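Local coordinates for Galactose/lactose metabolism regulatory protein GAL80 (Saccharomyces cerevisiae, PDB 3BTV) that binds the transcriptional activator GAL4 and so blocks expression of the galactose and lactose metabolic genes when no inducing sugar is present, at residues B[124-129]-B[149-154]; B[155-160]-B[369-374]; B[160-165]-B[397-402]; B[392-397]-B[404-409]; B[412-417]-B[431-436]. The protein carries 1 engineered substitution. One frame throughout, in Å; residues are numbered along the deposited sequence.

In the fold
From the N terminus, contact 1 comes first: it closes the beta-alpha-beta unit of strand 121-125, helix 132-143 and strand 148-152 in the Rossmann sheet. Contact 2 then opens just after that strand and spans 208 residues, bringing the start of helix 159-169 against helix 363-380. Contact 3 starts in the same helix, shares Tyr160 with contact 2 and crosses it, ending in the loop before helix 405-424. Contact 4 crosses contact 3 through shared Phe397 and closes a loop of six residues at the beginning of helix 405-424. Contact 5 follows in series, laying the C-terminal tail on that helix. None nests inside another; helix 405-424 carries the last two and packs against contact 1.

Contact 1 (B[124-129]-B[149-154]); sequences VEWALA and TIISLQ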
# COMPACT_ATOMS: atom_id res chain seq x y z
N VAL B 124 25.72 -6.69 18.88
CA VAL B 124 25.95 -5.83 17.72
C VAL B 124 24.68 -5.07 17.36
O VAL B 124 23.58 -5.60 17.49
CB VAL B 124 26.44 -6.63 16.49
CG1 VAL B 124 26.75 -5.71 15.31
CG2 VAL B 124 27.69 -7.45 16.85
N GLU B 125 24.83 -3.84 16.89
CA GLU B 125 23.68 -3.07 16.44
C GLU B 125 23.25 -3.44 15.03
O GLU B 125 24.05 -3.93 14.24
CB GLU B 125 23.97 -1.58 16.53
CG GLU B 125 24.00 -1.09 17.96
CD GLU B 125 24.02 0.41 18.05
OE1 GLU B 125 24.86 1.01 17.33
OE2 GLU B 125 23.21 0.97 18.82
N TRP B 126 21.97 -3.24 14.74
CA TRP B 126 21.45 -3.38 13.39
C TRP B 126 21.81 -2.10 12.64
O TRP B 126 21.68 -1.02 13.20
CB TRP B 126 19.94 -3.58 13.40
CG TRP B 126 19.36 -3.67 12.02
CD1 TRP B 126 18.72 -2.69 11.35
CD2 TRP B 126 19.41 -4.80 11.14
NE1 TRP B 126 18.36 -3.13 10.10
CE2 TRP B 126 18.78 -4.42 9.95
CE3 TRP B 126 19.93 -6.09 11.25
CZ2 TRP B 126 18.64 -5.29 8.86
CZ3 TRP B 126 19.79 -6.96 10.17
CH2 TRP B 126 19.16 -6.55 8.99
N ALA B 127 22.28 -2.20 11.40
CA ALA B 127 22.38 -3.45 10.66
C ALA B 127 23.67 -4.19 10.99
O ALA B 127 24.68 -3.59 11.36
CB ALA B 127 22.30 -3.18 9.16
N LEU B 128 23.63 -5.52 10.84
CA LEU B 128 24.78 -6.34 11.17
C LEU B 128 25.97 -6.00 10.27
O LEU B 128 27.09 -5.84 10.74
CB LEU B 128 24.43 -7.83 11.05
CG LEU B 128 25.60 -8.78 11.36
CD1 LEU B 128 26.24 -8.44 12.72
CD2 LEU B 128 25.14 -10.23 11.33
N ALA B 129 25.71 -5.86 8.97
CA ALA B 129 26.77 -5.55 8.02
C ALA B 129 26.24 -4.80 6.81
O ALA B 129 25.06 -4.44 6.75
CB ALA B 129 27.48 -6.82 7.59
N THR B 149 25.00 -14.52 20.84
CA THR B 149 24.97 -13.24 20.15
C THR B 149 23.66 -12.49 20.37
O THR B 149 22.60 -13.10 20.58
CB THR B 149 25.21 -13.39 18.64
OG1 THR B 149 24.06 -13.96 18.02
CG2 THR B 149 26.43 -14.27 18.36
N ILE B 150 23.74 -11.17 20.34
CA ILE B 150 22.56 -10.31 20.41
C ILE B 150 22.61 -9.30 19.28
O ILE B 150 23.68 -8.74 18.99
CB ILE B 150 22.49 -9.57 21.77
CG1 ILE B 150 22.66 -10.54 22.94
CG2 ILE B 150 21.18 -8.78 21.91
CD1 ILE B 150 23.97 -10.38 23.73
N ILE B 151 21.48 -9.07 18.62
CA ILE B 151 21.38 -7.98 17.65
C ILE B 151 20.44 -6.92 18.23
O ILE B 151 19.43 -7.26 18.84
CB ILE B 151 20.85 -8.45 16.27
CG1 ILE B 151 20.95 -7.33 15.22
CG2 ILE B 151 19.41 -8.94 16.36
CD1 ILE B 151 22.40 -7.08 14.73
N SER B 152 20.77 -5.65 18.03
CA SER B 152 19.94 -4.56 18.52
C SER B 152 18.68 -4.33 17.66
O SER B 152 18.54 -3.28 17.01
CB SER B 152 20.74 -3.27 18.62
OG SER B 152 20.03 -2.31 19.37
N LEU B 153 17.78 -5.30 17.65
CA LEU B 153 16.45 -5.09 17.06
C LEU B 153 15.51 -4.73 18.22
O LEU B 153 14.54 -5.44 18.51
CB LEU B 153 15.97 -6.34 16.32
CG LEU B 153 16.71 -6.65 15.00
CD1 LEU B 153 16.29 -7.99 14.40
CD2 LEU B 153 16.49 -5.55 13.96
N GLN B 154 15.82 -3.62 18.89
CA GLN B 154 15.20 -3.27 20.16
C GLN B 154 13.71 -2.96 20.03
O GLN B 154 13.03 -2.75 21.04
CB GLN B 154 15.93 -2.09 20.81
CG GLN B 154 15.54 -0.75 20.25
CD GLN B 154 16.11 -0.51 18.87
OE1 GLN B 154 17.23 -0.92 18.58
NE2 GLN B 154 15.35 0.17 18.02
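The indole of Trp126 has a methyl group on each face. Leu153 CD2 lies 3.8 Å above one face of the ring, displaced toward the rim, while Ala127 CB sits above the centre of the opposite face, just beyond the cis peptide that joins Trp126 to Ala127. Ile151 CG1 meets the ring edge, 4.3 Å from Trp126 CE3. With CG anti to the backbone N (chi1 178°), the indole is placed against segment 149-154, and its NE1 donates to Thr211 O. Two parallel-strand bonds set the register: Val124 N gives a nearly straight bond (173°) to Ile150 O at 2.9 Å, and Ser152 N reaches Val124 O at the same length but more bent, 146°. Val124 and Ile151 share a sheet face. Ile151 CD1 lies against the backbone carbonyls, 3.3 Å from Val124 O and 3.6 Å from Glu125 O. An inverse gamma turn centred on Ser152 leads the chain away. Glu125 bonds to Trp34 and His39. Strand 148-152 is one of the two edge strands of the parallel Rossmann sheet in this chain; helix 132-143 packs on Leu128 and Thr149, helix 405-424 on Trp126 and Ile151, and helix 209-225 on Ala127 and Leu153.

Contact 2 (B[155-160]-B[369-374]); sequences GRKSPY and HRLYQS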
# COMPACT_ATOMS: atom_id res chain seq x y z
N GLY B 155 13.22 -2.93 18.80
CA GLY B 155 11.80 -2.74 18.54
C GLY B 155 11.00 -3.91 19.10
O GLY B 155 9.85 -3.77 19.52
N ARG B 156 11.62 -5.08 19.10
CA ARG B 156 10.99 -6.27 19.65
C ARG B 156 10.74 -6.13 21.15
O ARG B 156 10.03 -6.94 21.74
CB ARG B 156 11.86 -7.51 19.38
CG ARG B 156 12.03 -7.85 17.91
CD ARG B 156 12.86 -9.13 17.73
NE ARG B 156 12.66 -9.69 16.39
CZ ARG B 156 12.66 -10.99 16.11
NH1 ARG B 156 12.86 -11.88 17.08
NH2 ARG B 156 12.45 -11.41 14.87
N LYS B 157 11.35 -5.11 21.77
CA LYS B 157 11.25 -4.88 23.22
C LYS B 157 10.37 -3.69 23.56
O LYS B 157 10.23 -3.32 24.72
CB LYS B 157 12.63 -4.65 23.84
CG LYS B 157 13.49 -5.90 23.94
CD LYS B 157 12.79 -7.03 24.69
CE LYS B 157 13.54 -8.34 24.46
NZ LYS B 157 12.79 -9.56 24.89
N SER B 158 9.79 -3.05 22.55
CA SER B 158 8.86 -1.95 22.80
C SER B 158 7.63 -2.47 23.54
O SER B 158 7.14 -3.56 23.27
CB SER B 158 8.43 -1.30 21.49
OG SER B 158 7.22 -0.58 21.66
N PRO B 159 7.10 -1.66 24.47
CA PRO B 159 5.91 -2.11 25.21
C PRO B 159 4.72 -2.17 24.26
O PRO B 159 3.84 -3.01 24.43
CB PRO B 159 5.71 -1.00 26.26
CG PRO B 159 7.02 -0.24 26.30
CD PRO B 159 7.57 -0.34 24.91
N TYR B 160 4.69 -1.29 23.28
CA TYR B 160 3.62 -1.31 22.28
C TYR B 160 3.63 -2.56 21.41
O TYR B 160 2.59 -3.18 21.16
CB TYR B 160 3.70 -0.07 21.40
CG TYR B 160 3.58 1.21 22.20
CD1 TYR B 160 4.69 1.99 22.49
CD2 TYR B 160 2.34 1.63 22.67
CE1 TYR B 160 4.57 3.18 23.23
CE2 TYR B 160 2.21 2.80 23.41
CZ TYR B 160 3.32 3.57 23.70
OH TYR B 160 3.16 4.73 24.43
N HIS B 369 16.80 -0.14 26.77
CA HIS B 369 16.89 -0.48 28.18
C HIS B 369 16.26 -1.84 28.41
O HIS B 369 16.82 -2.69 29.12
CB HIS B 369 16.16 0.56 29.03
CG HIS B 369 16.27 0.30 30.50
ND1 HIS B 369 15.28 -0.35 31.22
CD2 HIS B 369 17.25 0.59 31.39
CE1 HIS B 369 15.65 -0.44 32.49
NE2 HIS B 369 16.84 0.12 32.62
N ARG B 370 15.11 -2.06 27.79
CA ARG B 370 14.33 -3.27 27.99
C ARG B 370 15.03 -4.46 27.34
O ARG B 370 14.84 -5.61 27.74
CB ARG B 370 12.90 -3.10 27.45
CG ARG B 370 12.02 -2.26 28.38
CD ARG B 370 10.76 -1.74 27.70
NE ARG B 370 9.77 -2.79 27.47
CZ ARG B 370 8.61 -2.90 28.12
NH1 ARG B 370 8.27 -2.01 29.05
NH2 ARG B 370 7.79 -3.89 27.83
N LEU B 371 15.86 -4.17 26.34
CA LEU B 371 16.69 -5.20 25.72
C LEU B 371 17.77 -5.68 26.70
O LEU B 371 17.97 -6.88 26.90
CB LEU B 371 17.33 -4.67 24.43
CG LEU B 371 18.30 -5.60 23.71
CD1 LEU B 371 17.67 -6.97 23.48
CD2 LEU B 371 18.75 -4.97 22.40
N TYR B 372 18.47 -4.73 27.31
CA TYR B 372 19.47 -5.04 28.33
C TYR B 372 18.84 -5.83 29.47
O TYR B 372 19.39 -6.82 29.93
CB TYR B 372 20.12 -3.77 28.88
CG TYR B 372 21.36 -3.37 28.13
CD1 TYR B 372 21.29 -2.54 27.03
CD2 TYR B 372 22.62 -3.84 28.53
CE1 TYR B 372 22.43 -2.19 26.33
CE2 TYR B 372 23.76 -3.48 27.84
CZ TYR B 372 23.66 -2.66 26.74
OH TYR B 372 24.78 -2.30 26.04
N GLN B 373 17.67 -5.38 29.92
CA GLN B 373 16.97 -6.06 31.00
C GLN B 373 16.70 -7.51 30.63
O GLN B 373 16.94 -8.42 31.43
CB GLN B 373 15.67 -5.33 31.34
CG GLN B 373 14.93 -5.87 32.55
CD GLN B 373 15.59 -5.47 33.86
OE1 GLN B 373 16.16 -6.31 34.57
NE2 GLN B 373 15.52 -4.19 34.19
N SER B 374 16.22 -7.74 29.42
CA SER B 374 15.88 -9.09 28.98
C SER B 374 17.13 -9.97 28.92
O SER B 374 17.05 -11.19 29.05
CB SER B 374 15.13 -9.07 27.64
OG SER B 374 16.02 -9.04 26.54
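The close-packed half of this contact is the aliphatic chain of Lys157, laid along helix 363-380. Bent at chi2 (-55°), it puts CG 3.7 Å from Leu371 CA and carries CE on to Ser374 OG at 3.3 Å. At the root of the chain Lys157 CB meets Arg370 CB at 3.9 Å. The ammonium continues past the helix to Gly401 O, while Ser374 OG donates to Leu371 O on an in-plane lone pair. The more exposed half belongs to Arg370, which is only partly buried. Its bend at chi3 brings NE to Lys157 O at 2.8 Å; the bond enters nearly along the C=O axis but is bent at the hydrogen (131°), since the oxygen lies out of the guanidinium plane. Pro159 CG rests 3.5 Å above one face of the Arg370 guanidinium, near its rim. An alanine in place of Arg370 would take away the donor to Lys157 O and the flat group against Pro159, and would probably loosen this turn. Ser158 occupies the N-cap of helix 159-169, its OG accepting a weak bond from Tyr160 N. Serine at the N-cap followed by proline at N1 is a common helix start; here that start packs on helix 363-380.

Contact 3 (B[160-165]-B[397-402]); sequences YILRAK and FDFEGF
Helix 159-169 is joined here to the irregular loop that precedes helix 405-424, at the protein surface, by one long lysine. Lys165 leaves the helix with CG anti to the backbone N (chi1 -175°), stays extended and bends only at chi4, which turns its amine toward the loop. The methylene chain lies over one face of the Phe399 ring: CG is 3.6 Å from Phe399 CE2, and CE stands 3.8 Å from the ring centroid, 7° off the normal, a CH-pi contact. NZ continues over the same face at 4.9 Å from the Phe399 centroid, within cation-pi range. Its stronger partner is Phe397 O, 2.7 Å from NZ, approached in the carbonyl plane on a lone pair; Tyr223 O takes a second bond. Leu162 slides past the ring antiparallel to it, Leu162 CD2 lying 4.1 Å from Phe399 CD2, with Leu162 O at the ring edge. This is a CH-pi and cation-pi lysine whose amine ties its helix to carbonyls of the loop and Tyr223.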
# COMPACT_ATOMS: atom_id res chain seq x y z
N TYR B 160 4.69 -1.29 23.28
CA TYR B 160 3.62 -1.31 22.28
C TYR B 160 3.63 -2.56 21.41
O TYR B 160 2.59 -3.18 21.16
CB TYR B 160 3.70 -0.07 21.40
CG TYR B 160 3.58 1.21 22.20
CD1 TYR B 160 4.69 1.99 22.49
CD2 TYR B 160 2.34 1.63 22.67
CE1 TYR B 160 4.57 3.18 23.23
CE2 TYR B 160 2.21 2.80 23.41
CZ TYR B 160 3.32 3.57 23.70
OH TYR B 160 3.16 4.73 24.43
N ILE B 161 4.82 -2.93 20.94
CA ILE B 161 4.98 -4.13 20.14
C ILE B 161 4.57 -5.37 20.92
O ILE B 161 3.82 -6.20 20.43
CB ILE B 161 6.45 -4.29 19.66
CG1 ILE B 161 6.90 -3.05 18.90
CG2 ILE B 161 6.60 -5.52 18.79
CD1 ILE B 161 5.94 -2.61 17.85
N LEU B 162 5.07 -5.49 22.16
CA LEU B 162 4.76 -6.68 22.95
C LEU B 162 3.26 -6.78 23.26
O LEU B 162 2.69 -7.86 23.21
CB LEU B 162 5.58 -6.68 24.25
CG LEU B 162 7.07 -6.93 23.96
CD1 LEU B 162 7.89 -6.66 25.20
CD2 LEU B 162 7.27 -8.35 23.45
N ARG B 163 2.62 -5.65 23.58
CA ARG B 163 1.17 -5.64 23.80
C ARG B 163 0.43 -6.09 22.53
O ARG B 163 -0.46 -6.93 22.58
CB ARG B 163 0.68 -4.26 24.24
CG ARG B 163 0.89 -3.95 25.73
CD ARG B 163 -0.34 -4.29 26.58
NE ARG B 163 -0.23 -3.80 27.95
CZ ARG B 163 -1.24 -3.72 28.82
NH1 ARG B 163 -2.46 -4.11 28.46
NH2 ARG B 163 -1.04 -3.26 30.05
N ALA B 164 0.82 -5.54 21.38
CA ALA B 164 0.18 -5.96 20.12
C ALA B 164 0.36 -7.47 19.87
O ALA B 164 -0.60 -8.19 19.50
CB ALA B 164 0.71 -5.15 18.96
N LYS B 165 1.59 -7.94 20.06
CA LYS B 165 1.91 -9.36 19.87
C LYS B 165 1.03 -10.22 20.78
O LYS B 165 0.52 -11.26 20.36
CB LYS B 165 3.38 -9.63 20.19
CG LYS B 165 3.84 -11.08 19.90
CD LYS B 165 5.37 -11.19 20.08
CE LYS B 165 5.88 -12.63 20.05
NZ LYS B 165 5.55 -13.35 18.81
N PHE B 397 10.01 -16.12 17.03
CA PHE B 397 8.79 -15.45 17.42
C PHE B 397 8.51 -15.55 18.92
O PHE B 397 7.42 -15.20 19.37
CB PHE B 397 7.61 -16.01 16.64
CG PHE B 397 7.80 -15.98 15.16
CD1 PHE B 397 8.35 -14.86 14.55
CD2 PHE B 397 7.42 -17.06 14.38
CE1 PHE B 397 8.52 -14.83 13.19
CE2 PHE B 397 7.59 -17.02 13.01
CZ PHE B 397 8.14 -15.91 12.41
N ASP B 398 9.49 -16.02 19.67
CA ASP B 398 9.32 -16.16 21.12
C ASP B 398 9.23 -14.82 21.82
O ASP B 398 9.95 -13.89 21.48
CB ASP B 398 10.50 -16.92 21.72
CG ASP B 398 10.44 -18.40 21.45
OD1 ASP B 398 9.34 -18.91 21.14
OD2 ASP B 398 11.51 -19.06 21.56
N PHE B 399 8.35 -14.74 22.82
CA PHE B 399 8.30 -13.57 23.70
C PHE B 399 9.61 -13.49 24.48
O PHE B 399 10.12 -12.41 24.76
CB PHE B 399 7.14 -13.68 24.70
CG PHE B 399 5.79 -13.33 24.12
CD1 PHE B 399 4.89 -14.33 23.79
CD2 PHE B 399 5.42 -12.01 23.95
CE1 PHE B 399 3.65 -14.02 23.26
CE2 PHE B 399 4.17 -11.69 23.43
CZ PHE B 399 3.29 -12.70 23.08
N GLU B 400 10.15 -14.67 24.79
CA GLU B 400 11.34 -14.85 25.63
C GLU B 400 12.64 -14.49 24.95
O GLU B 400 12.76 -14.55 23.73
CB GLU B 400 11.45 -16.32 26.06
CG GLU B 400 10.60 -16.69 27.24
CD GLU B 400 9.27 -15.97 27.22
OE1 GLU B 400 8.99 -15.25 28.20
OE2 GLU B 400 8.53 -16.11 26.22
N GLY B 401 13.63 -14.18 25.78
CA GLY B 401 14.98 -13.98 25.30
C GLY B 401 15.13 -12.65 24.62
O GLY B 401 14.63 -11.63 25.08
N PHE B 402 15.82 -12.67 23.50
CA PHE B 402 16.19 -11.46 22.79
C PHE B 402 16.70 -11.92 21.44
O PHE B 402 17.17 -13.06 21.31
CB PHE B 402 17.30 -10.74 23.55
CG PHE B 402 18.41 -11.65 23.99
CD1 PHE B 402 18.45 -12.12 25.29
CD2 PHE B 402 19.39 -12.06 23.10
CE1 PHE B 402 19.47 -12.97 25.70
CE2 PHE B 402 20.41 -12.90 23.51
CZ PHE B 402 20.45 -13.35 24.81

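Contact 4 (B[392-397]-B[404-409]); sequences FVMQGF and TLMDAL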
# COMPACT_ATOMS: atom_id res chain seq x y z
N PHE B 392 20.93 -19.94 23.13
CA PHE B 392 19.92 -20.28 22.14
C PHE B 392 20.28 -19.63 20.81
O PHE B 392 20.92 -18.58 20.77
CB PHE B 392 18.53 -19.83 22.60
CG PHE B 392 18.43 -18.35 22.89
CD1 PHE B 392 18.72 -17.86 24.15
CD2 PHE B 392 18.04 -17.46 21.90
CE1 PHE B 392 18.62 -16.51 24.43
CE2 PHE B 392 17.95 -16.10 22.17
CZ PHE B 392 18.24 -15.62 23.44
N VAL B 393 19.87 -20.28 19.72
CA VAL B 393 20.24 -19.85 18.37
C VAL B 393 19.55 -18.56 17.95
O VAL B 393 20.16 -17.68 17.35
CB VAL B 393 19.92 -20.95 17.33
CG1 VAL B 393 20.28 -20.48 15.93
CG2 VAL B 393 20.67 -22.23 17.66
N MET B 394 18.26 -18.45 18.26
CA MET B 394 17.49 -17.31 17.80
C MET B 394 16.25 -17.12 18.65
O MET B 394 15.71 -18.07 19.21
CB MET B 394 17.07 -17.51 16.34
CG MET B 394 16.19 -18.74 16.12
SD MET B 394 15.92 -19.09 14.35
CE MET B 394 14.98 -17.63 13.90
N GLN B 395 15.78 -15.88 18.73
CA GLN B 395 14.56 -15.61 19.47
C GLN B 395 13.38 -16.12 18.66
O GLN B 395 12.43 -16.67 19.21
CB GLN B 395 14.41 -14.12 19.76
CG GLN B 395 13.17 -13.82 20.59
CD GLN B 395 12.94 -12.35 20.78
OE1 GLN B 395 13.19 -11.56 19.87
NE2 GLN B 395 12.44 -11.97 21.95
N GLY B 396 13.46 -15.96 17.34
CA GLY B 396 12.35 -16.31 16.48
C GLY B 396 11.14 -15.47 16.84
O GLY B 396 11.24 -14.25 16.96
N PHE B 397 10.01 -16.12 17.03
CA PHE B 397 8.79 -15.45 17.42
C PHE B 397 8.51 -15.55 18.92
O PHE B 397 7.42 -15.20 19.37
CB PHE B 397 7.61 -16.01 16.64
CG PHE B 397 7.80 -15.98 15.16
CD1 PHE B 397 8.35 -14.86 14.55
CD2 PHE B 397 7.42 -17.06 14.38
CE1 PHE B 397 8.52 -14.83 13.19
CE2 PHE B 397 7.59 -17.02 13.01
CZ PHE B 397 8.14 -15.91 12.41
N THR B 404 18.99 -12.47 18.15
CA THR B 404 20.40 -12.79 18.03
C THR B 404 20.88 -12.47 16.63
O THR B 404 20.11 -12.01 15.78
CB THR B 404 20.61 -14.30 18.24
OG1 THR B 404 20.09 -15.01 17.11
CG2 THR B 404 19.89 -14.76 19.49
N LEU B 405 22.15 -12.73 16.37
CA LEU B 405 22.70 -12.55 15.03
C LEU B 405 22.01 -13.43 13.98
O LEU B 405 22.03 -13.11 12.79
CB LEU B 405 24.21 -12.79 15.04
CG LEU B 405 25.09 -11.53 15.12
CD1 LEU B 405 24.48 -10.44 15.99
CD2 LEU B 405 26.49 -11.89 15.59
N MET B 406 21.38 -14.52 14.41
CA MET B 406 20.62 -15.33 13.46
C MET B 406 19.35 -14.59 13.02
O MET B 406 18.96 -14.63 11.86
CB MET B 406 20.24 -16.68 14.06
CG MET B 406 19.35 -17.48 13.13
SD MET B 406 20.14 -17.71 11.51
CE MET B 406 21.34 -18.95 11.88
N ASP B 407 18.69 -13.94 13.97
CA ASP B 407 17.55 -13.10 13.64
C ASP B 407 18.00 -11.99 12.69
O ASP B 407 17.31 -11.65 11.74
CB ASP B 407 16.91 -12.53 14.90
CG ASP B 407 16.30 -13.61 15.79
OD1 ASP B 407 15.33 -14.27 15.35
OD2 ASP B 407 16.80 -13.81 16.92
N ALA B 408 19.17 -11.42 12.96
CA ALA B 408 19.75 -10.41 12.07
C ALA B 408 19.97 -10.99 10.68
O ALA B 408 19.64 -10.36 9.67
CB ALA B 408 21.07 -9.88 12.64
N LEU B 409 20.55 -12.18 10.62
CA LEU B 409 20.89 -12.81 9.34
C LEU B 409 19.64 -13.02 8.48
O LEU B 409 19.61 -12.66 7.31
CB LEU B 409 21.61 -14.14 9.60
CG LEU B 409 22.17 -14.87 8.38
CD1 LEU B 409 23.13 -13.98 7.63
CD2 LEU B 409 22.85 -16.16 8.83
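Segment 392-397 is irregular, with a positive phi of 61° at Gly396, passing across the N-terminal end of helix 405-424 so that the CA atoms of Met394 and Thr404 are 5.4 Å apart. Asp407 OD2 takes two N-H groups: Gln395 N at 2.9 Å on the syn lone pair, and Thr404 N at 2.8 Å on the anti one, both bonds close to straight (161° and 164°). OD1 accepts Gly396 N on its syn side and has Arg156 NH1 as a long, weak ion-pair partner. Three backbone donors, the helix N terminus and that charge would probably favour an ionised carboxylate. Between Asp407 and the N-cap residue Thr404, the Thr404 N bond is half of a capping box, while Thr404 OG1 accepts from Met406 N, capping the helix. Thr404 OG1 also donates to Val393 O at 2.7 Å, on an in-plane lone pair. Thr404 CG2 lies 3.6 Å from Phe392 CE2, and Met406 CG packs obliquely across Met394 CB at 3.9 Å. Around this helix start, Tyr139 of helix 132-143 touches Val393, Leu405 and Met406; Thr149 OG1 on strand 148-152 accepts from Leu405 N; and Phe392 meets Phe378 of helix 363-380 edge-to-face.

Contact 5 (B[412-417]-B[431-436]); sequences HRLIES and SNISHY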
# COMPACT_ATOMS: atom_id res chain seq x y z
N HIS B 412 18.59 -9.82 7.09
CA HIS B 412 19.46 -9.49 5.97
C HIS B 412 19.05 -10.23 4.69
O HIS B 412 19.09 -9.67 3.61
CB HIS B 412 20.93 -9.77 6.28
CG HIS B 412 21.67 -8.59 6.81
ND1 HIS B 412 21.90 -7.46 6.05
CD2 HIS B 412 22.22 -8.35 8.02
CE1 HIS B 412 22.57 -6.58 6.78
NE2 HIS B 412 22.77 -7.09 7.98
N ARG B 413 18.66 -11.50 4.83
CA ARG B 413 18.22 -12.27 3.67
C ARG B 413 16.99 -11.65 3.07
O ARG B 413 16.83 -11.62 1.84
CB ARG B 413 17.94 -13.72 4.05
CG ARG B 413 19.20 -14.52 4.38
CD ARG B 413 18.89 -15.94 4.85
NE ARG B 413 20.12 -16.70 5.06
CZ ARG B 413 20.17 -17.95 5.51
NH1 ARG B 413 19.05 -18.61 5.81
NH2 ARG B 413 21.34 -18.55 5.66
N LEU B 414 16.12 -11.13 3.93
CA LEU B 414 14.92 -10.47 3.45
C LEU B 414 15.26 -9.15 2.75
O LEU B 414 14.70 -8.85 1.69
CB LEU B 414 13.93 -10.22 4.61
CG LEU B 414 12.60 -9.58 4.20
CD1 LEU B 414 11.86 -10.44 3.19
CD2 LEU B 414 11.70 -9.30 5.45
N ILE B 415 16.15 -8.37 3.34
CA ILE B 415 16.56 -7.12 2.73
C ILE B 415 17.25 -7.40 1.39
O ILE B 415 17.00 -6.73 0.39
CB ILE B 415 17.54 -6.35 3.62
CG1 ILE B 415 16.85 -5.89 4.91
CG2 ILE B 415 18.09 -5.17 2.86
CD1 ILE B 415 15.58 -5.10 4.68
N GLU B 416 18.13 -8.39 1.38
CA GLU B 416 18.79 -8.77 0.13
C GLU B 416 17.73 -9.06 -0.92
O GLU B 416 17.83 -8.58 -2.05
CB GLU B 416 19.70 -9.98 0.34
CG GLU B 416 20.40 -10.46 -0.94
CD GLU B 416 20.99 -9.34 -1.77
OE1 GLU B 416 21.39 -8.30 -1.20
OE2 GLU B 416 21.05 -9.48 -3.01
N SER B 417 16.70 -9.79 -0.53
CA SER B 417 15.62 -10.16 -1.45
C SER B 417 14.79 -8.98 -1.93
O SER B 417 14.34 -8.96 -3.08
CB SER B 417 14.71 -11.20 -0.82
OG SER B 417 15.49 -12.32 -0.42
N SER B 431 10.23 -18.02 1.20
CA SER B 431 9.81 -18.99 2.21
C SER B 431 10.94 -19.64 3.01
O SER B 431 10.78 -19.90 4.21
CB SER B 431 8.96 -20.08 1.57
OG SER B 431 7.83 -19.53 0.93
N ASN B 432 12.07 -19.93 2.37
CA ASN B 432 13.14 -20.70 3.02
C ASN B 432 14.25 -19.85 3.65
O ASN B 432 15.24 -20.40 4.15
CB ASN B 432 13.76 -21.73 2.04
CG ASN B 432 12.72 -22.68 1.46
OD1 ASN B 432 11.65 -22.89 2.04
ND2 ASN B 432 13.03 -23.27 0.31
N ILE B 433 14.11 -18.53 3.65
CA ILE B 433 15.22 -17.69 4.06
C ILE B 433 15.59 -17.85 5.54
O ILE B 433 16.69 -17.48 5.95
CB ILE B 433 15.05 -16.20 3.70
CG1 ILE B 433 13.95 -15.55 4.53
CG2 ILE B 433 14.78 -16.04 2.20
CD1 ILE B 433 13.96 -14.05 4.44
N SER B 434 14.69 -18.42 6.32
CA SER B 434 14.98 -18.62 7.74
C SER B 434 15.37 -20.06 8.09
O SER B 434 14.71 -20.69 8.91
CB SER B 434 13.77 -18.22 8.58
OG SER B 434 12.70 -19.13 8.38
N HIS B 435 16.44 -20.58 7.51
CA HIS B 435 16.75 -21.98 7.80
C HIS B 435 18.07 -22.33 8.52
O HIS B 435 18.05 -23.08 9.50
CB HIS B 435 16.46 -22.87 6.59
CG HIS B 435 15.01 -23.22 6.46
ND1 HIS B 435 14.08 -22.34 5.94
CD2 HIS B 435 14.31 -24.32 6.83
CE1 HIS B 435 12.88 -22.90 5.96
NE2 HIS B 435 13.00 -24.10 6.50
N TYR B 436 19.20 -21.80 8.07
CA TYR B 436 20.47 -22.08 8.74
C TYR B 436 21.41 -20.88 8.74
O TYR B 436 22.63 -21.02 8.88
CB TYR B 436 21.15 -23.29 8.10
CG TYR B 436 21.53 -23.05 6.67
CD1 TYR B 436 22.84 -22.78 6.31
CD2 TYR B 436 20.56 -23.07 5.67
CE1 TYR B 436 23.18 -22.54 4.99
CE2 TYR B 436 20.89 -22.83 4.35
CZ TYR B 436 22.20 -22.57 4.02
OH TYR B 436 22.54 -22.34 2.71
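Arg413 CG stands anti to the carbonyl carbon (chi1 -70°), and the chain runs extended from CG to NE. Ile433 has CG1 in the crowded position between the backbone N and the carbonyl carbon (chi1 70°), which sends CD1 to the helix, 3.7 Å from Leu414 N and 3.8 Å from Leu414 CB. Arg413 CB and Ile433 CB are 3.8 Å apart. The polar link is short: Arg413 NH1 gives Ile433 O a 2.6 Å bond, nearly straight at 164°. The oxygen lies in the guanidinium plane, but the donor stands above the carbonyl plane, not on a lone pair. Arg413 CD also presses on Ile433 O at 2.9 Å, a crowded approach. Glu136 OE2 of helix 132-143 is only a long, weak ion-pair partner of Arg413 NE. Arg413 NH2 lies over the centre of the Tyr436 ring, 4.3 Å above its plane; that residue is poorly ordered and the attraction weak at best. An alanine at Arg413 removes the donor to Ile433 O and the methylenes beyond CB, and would probably loosen the tail's hold on the helix. One charged N-H on a backbone carbonyl, beside the apolar Ile433-Leu414 contact, probably holds the tail here.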